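Local atomic coordinates of probable transcriptional regulator (Rhodococcus jostii, PDB entry 3ON2), a protein that is of unknown function but probably binds DNA and regulates transcription as a member of the TetR family. Residues 14-17 with 18-22; 137-140 with 141-145. All coordinates share one frame; numbering follows the deposited sequence. Where two conformers were deposited one is given.

Contact 1 (14-17 with 18-22)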
# COMPACT_ATOMS: atom_id res chain seq x y z
N ARG A 14 -14.28 -14.30 -8.69
CA ARG A 14 -13.57 -13.06 -8.47
C ARG A 14 -12.47 -13.23 -7.42
O ARG A 14 -11.32 -12.86 -7.64
CB ARG A 14 -14.54 -11.97 -8.01
CG ARG A 14 -13.86 -10.63 -7.82
CD ARG A 14 -14.81 -9.60 -7.25
NE ARG A 14 -14.25 -8.30 -7.53
CZ ARG A 14 -13.44 -7.63 -6.72
NH1 ARG A 14 -13.12 -8.10 -5.52
NH2 ARG A 14 -12.97 -6.46 -7.12
N ARG A 15 -12.84 -13.78 -6.27
CA ARG A 15 -11.88 -13.91 -5.18
C ARG A 15 -10.77 -14.91 -5.54
O ARG A 15 -9.60 -14.63 -5.31
CB ARG A 15 -12.55 -14.35 -3.89
CG ARG A 15 -11.55 -14.74 -2.80
CD ARG A 15 -10.82 -13.53 -2.25
NE ARG A 15 -9.54 -13.26 -2.91
CZ ARG A 15 -9.12 -12.04 -3.19
NH1 ARG A 15 -9.88 -10.98 -2.91
NH2 ARG A 15 -7.94 -11.88 -3.76
N VAL A 16 -11.16 -16.04 -6.11
CA VAL A 16 -10.19 -17.10 -6.44
C VAL A 16 -9.19 -16.56 -7.46
O VAL A 16 -8.00 -16.72 -7.31
CB VAL A 16 -10.91 -18.35 -7.04
CG1 VAL A 16 -9.89 -19.39 -7.50
CG2 VAL A 16 -11.86 -18.97 -6.04
N LEU A 17 -9.71 -15.91 -8.51
CA LEU A 17 -8.83 -15.35 -9.56
C LEU A 17 -7.92 -14.27 -9.04
O LEU A 17 -6.77 -14.22 -9.43
CB LEU A 17 -9.62 -14.84 -10.76
CG LEU A 17 -10.17 -15.98 -11.63
CD1 LEU A 17 -10.99 -15.41 -12.76
CD2 LEU A 17 -9.03 -16.81 -12.20
N LEU A 18 -8.42 -13.42 -8.15
CA LEU A 18 -7.58 -12.37 -7.57
C LEU A 18 -6.46 -12.95 -6.70
O LEU A 18 -5.34 -12.44 -6.72
CB LEU A 18 -8.39 -11.36 -6.76
CG LEU A 18 -9.13 -10.22 -7.47
CD1 LEU A 18 -10.19 -9.53 -6.57
CD2 LEU A 18 -8.11 -9.21 -8.00
N ALA A 19 -6.75 -13.99 -5.93
CA ALA A 19 -5.69 -14.62 -5.10
C ALA A 19 -4.59 -15.28 -5.96
O ALA A 19 -3.38 -15.14 -5.71
CB ALA A 19 -6.29 -15.63 -4.14
N ARG A 20 -5.01 -16.01 -6.99
CA ARG A 20 -4.08 -16.58 -7.97
C ARG A 20 -3.27 -15.51 -8.73
O ARG A 20 -2.05 -15.66 -8.89
CB ARG A 20 -4.87 -17.43 -8.97
CG ARG A 20 -5.21 -18.81 -8.49
CD ARG A 20 -6.14 -19.52 -9.45
NE ARG A 20 -6.62 -20.80 -8.93
CZ ARG A 20 -6.00 -21.97 -9.11
NH1 ARG A 20 -4.87 -22.01 -9.81
NH2 ARG A 20 -6.51 -23.08 -8.60
N ALA A 21 -3.94 -14.44 -9.18
CA ALA A 21 -3.27 -13.36 -9.91
C ALA A 21 -2.19 -12.72 -9.08
O ALA A 21 -1.10 -12.43 -9.59
CB ALA A 21 -4.26 -12.29 -10.39
N GLU A 22 -2.49 -12.50 -7.80
CA GLU A 22 -1.53 -11.87 -6.89
C GLU A 22 -0.32 -12.78 -6.72
O GLU A 22 0.82 -12.31 -6.74
CB GLU A 22 -2.15 -11.52 -5.54
CG GLU A 22 -1.24 -10.60 -4.71
CD GLU A 22 -1.87 -10.11 -3.41
OE1 GLU A 22 -3.11 -10.10 -3.32
OE2 GLU A 22 -1.10 -9.72 -2.50

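Contact 2 (137-140 with 141-145)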
# COMPACT_ATOMS: atom_id res chain seq x y z
N ARG A 137 -4.99 13.08 8.06
CA ARG A 137 -5.83 13.21 9.27
C ARG A 137 -5.00 13.08 10.55
O ARG A 137 -5.16 13.88 11.45
CB ARG A 137 -7.03 12.23 9.24
CG ARG A 137 -7.44 11.59 10.58
CD ARG A 137 -8.76 10.75 10.52
NE ARG A 137 -8.84 9.72 9.47
CZ ARG A 137 -9.19 9.97 8.20
NH1 ARG A 137 -9.47 11.21 7.81
NH2 ARG A 137 -9.26 8.98 7.30
N ILE A 138 -4.08 12.11 10.58
CA ILE A 138 -3.15 11.90 11.70
C ILE A 138 -2.23 13.11 11.91
O ILE A 138 -1.95 13.49 13.05
CB ILE A 138 -2.25 10.65 11.45
CG1 ILE A 138 -3.09 9.37 11.25
CG2 ILE A 138 -1.21 10.48 12.55
CD1 ILE A 138 -3.57 8.69 12.51
N VAL A 139 -1.74 13.70 10.81
CA VAL A 139 -0.93 14.94 10.87
C VAL A 139 -1.80 16.11 11.39
O VAL A 139 -1.37 16.84 12.28
CB VAL A 139 -0.31 15.30 9.47
CG1 VAL A 139 0.32 16.71 9.45
CG2 VAL A 139 0.70 14.22 8.99
N THR A 140 -3.01 16.26 10.84
CA THR A 140 -3.94 17.33 11.26
C THR A 140 -4.26 17.21 12.75
O THR A 140 -4.20 18.21 13.47
CB THR A 140 -5.25 17.35 10.41
OG1 THR A 140 -4.90 17.43 9.03
CG2 THR A 140 -6.15 18.57 10.72
N GLU A 141 -4.55 16.00 13.21
CA GLU A 141 -4.80 15.73 14.64
C GLU A 141 -3.59 16.07 15.48
O GLU A 141 -3.73 16.57 16.60
CB GLU A 141 -5.22 14.27 14.88
CG GLU A 141 -6.57 13.87 14.25
CD GLU A 141 -6.96 12.38 14.43
OE1 GLU A 141 -6.18 11.62 15.04
OE2 GLU A 141 -8.06 11.97 13.96
N ALA A 142 -2.39 15.83 14.95
CA ALA A 142 -1.15 16.17 15.66
C ALA A 142 -0.99 17.67 15.79
O ALA A 142 -0.47 18.17 16.80
CB ALA A 142 0.08 15.56 14.95
N GLN A 143 -1.42 18.40 14.77
CA GLN A 143 -1.37 19.85 14.83
C GLN A 143 -2.42 20.41 15.78
O GLN A 143 -2.19 21.44 16.40
CB GLN A 143 -1.58 20.44 13.45
CG GLN A 143 -0.40 20.25 12.55
CD GLN A 143 -0.69 20.69 11.16
OE1 GLN A 143 -1.73 20.33 10.61
NE2 GLN A 143 0.22 21.43 10.57
N ALA A 144 -3.57 19.74 15.88
CA ALA A 144 -4.64 20.15 16.81
C ALA A 144 -4.27 19.83 18.25
O ALA A 144 -4.61 20.59 19.17
CB ALA A 144 -5.96 19.50 16.43
N ALA A 145 -3.57 18.72 18.47
CA ALA A 145 -3.04 18.42 19.79
C ALA A 145 -1.87 19.36 20.17
O ALA A 145 -1.44 19.38 21.33
CB ALA A 145 -2.61 16.97 19.89

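Contact 1 (14-17 with 18-22)
The guanidinium of Arg14 carries methyl CD1 of Leu18 over one face. The methyl is offset toward the rim of the group, with Arg14 NH1 and Leu18 CD1 3.4 Å apart. The extended Arg14 chain, CG anti to the backbone N (chi1 -178°), stands the flat end out from the helix, and Leu18 leans back so that CD1 lies over it. Arg15 is modelled in two conformers; in one its guanidinium meets Leu18 CB obliquely, an approach best treated as doubtful. The Arg20 guanidinium uses its edge: Val16 CG1 sits near its plane, 3.8 Å from Arg20 NE. Val16 and Arg20 run side by side and point the same way.

Under these side chains lies a regular run of i+4 to i helical hydrogen bonds. Leu18, Ala19, Arg20 and Ala21 donate to the carbonyls of Arg14, Arg15, Val16 and Leu17. The bond from Arg20 N to Val16 O is nearly straight, at 174°. With an alanine in place of Arg14, Leu18 CD1 would probably lose the flat group lying over it, and a gap would open beside Phe53 and Ala62.

The contact is a short length of helix 13-28 in the TetR-type DNA-binding domain. Arg14 and Leu18 both touch Phe53 and Ala62 of helix 56-81, and Leu18 also packs on Leu63 there. Leu17 and Ala21 touch Leu38 of helix 35-41, and Arg20 reaches Leu38 and Glu41. This part of the helix therefore joins both helices in the helical bundle that carries the predicted helix-turn-helix.

Contact 2 (137-140 with 141-145)
Glu141 turns its CG beside its own backbone N (chi1 -65°) and extends beyond it, which lays the side chain back along Arg137. The two side chains lie side by side and point the same way. The carboxylate oxygen OE2 of Glu141 rests on the aliphatic part of Arg137, 3.5 Å from CG and 3.7 Å from CD. The Arg137 chain bends at chi3 (52°), and its guanidinium plane stands 53° from the carboxylate. Arg137 NE stays 5.1 Å from Glu141 OE2, so the charged ends do not meet. Glu141 CG also passes 3.1 Å from Arg137 O, and Glu141 N donates to that oxygen at 2.8 Å.

Gln143 likewise folds back. Its CB is 3.4 Å from Thr140 O, and its OE1 comes near Thr140 CA. Backbone bonds to Ile138 O, Val139 O and Thr140 O continue the helix. The bond from Ala142 N to Ile138 O is more bent, with its donor above the carbonyl plane.

Ile138 and Ala142 pack on Phe90 of helix 86-103, while Val139 and Gln143 face Ile156 of helix 153-172.

Several polar atoms have partners outside the contact. Glu141 OE1 makes a salt bridge with Arg89, and Gln143 NE2 bonds to the carbonyls of Gly149 and Gly151. Thr140 OG1 bonds to Val136 O. The Arg137 charge may still steady the carboxylate weakly, but the geometry makes this pair a packing contact rather than a salt bridge.

In the fold
Both contacts are local, along a helix: helix 13-28 for contact 1 and helix 122-144 for contact 2. They lie on opposite sides of the chain's centre. Their centres are 38 Å apart and their nearest atoms about 21 Å apart, so they do not touch. Contact 1 belongs to the DNA-binding end, beside the predicted helix-turn-helix. Contact 2 belongs to the C-terminal domain, which in TetR relatives commonly binds effectors. Val139 of contact 2 lines the pocket, its side chain about 4 Å from a bound polyether. That molecule probably came from the crystallisation liquor, but it may mark where a natural ligand would sit.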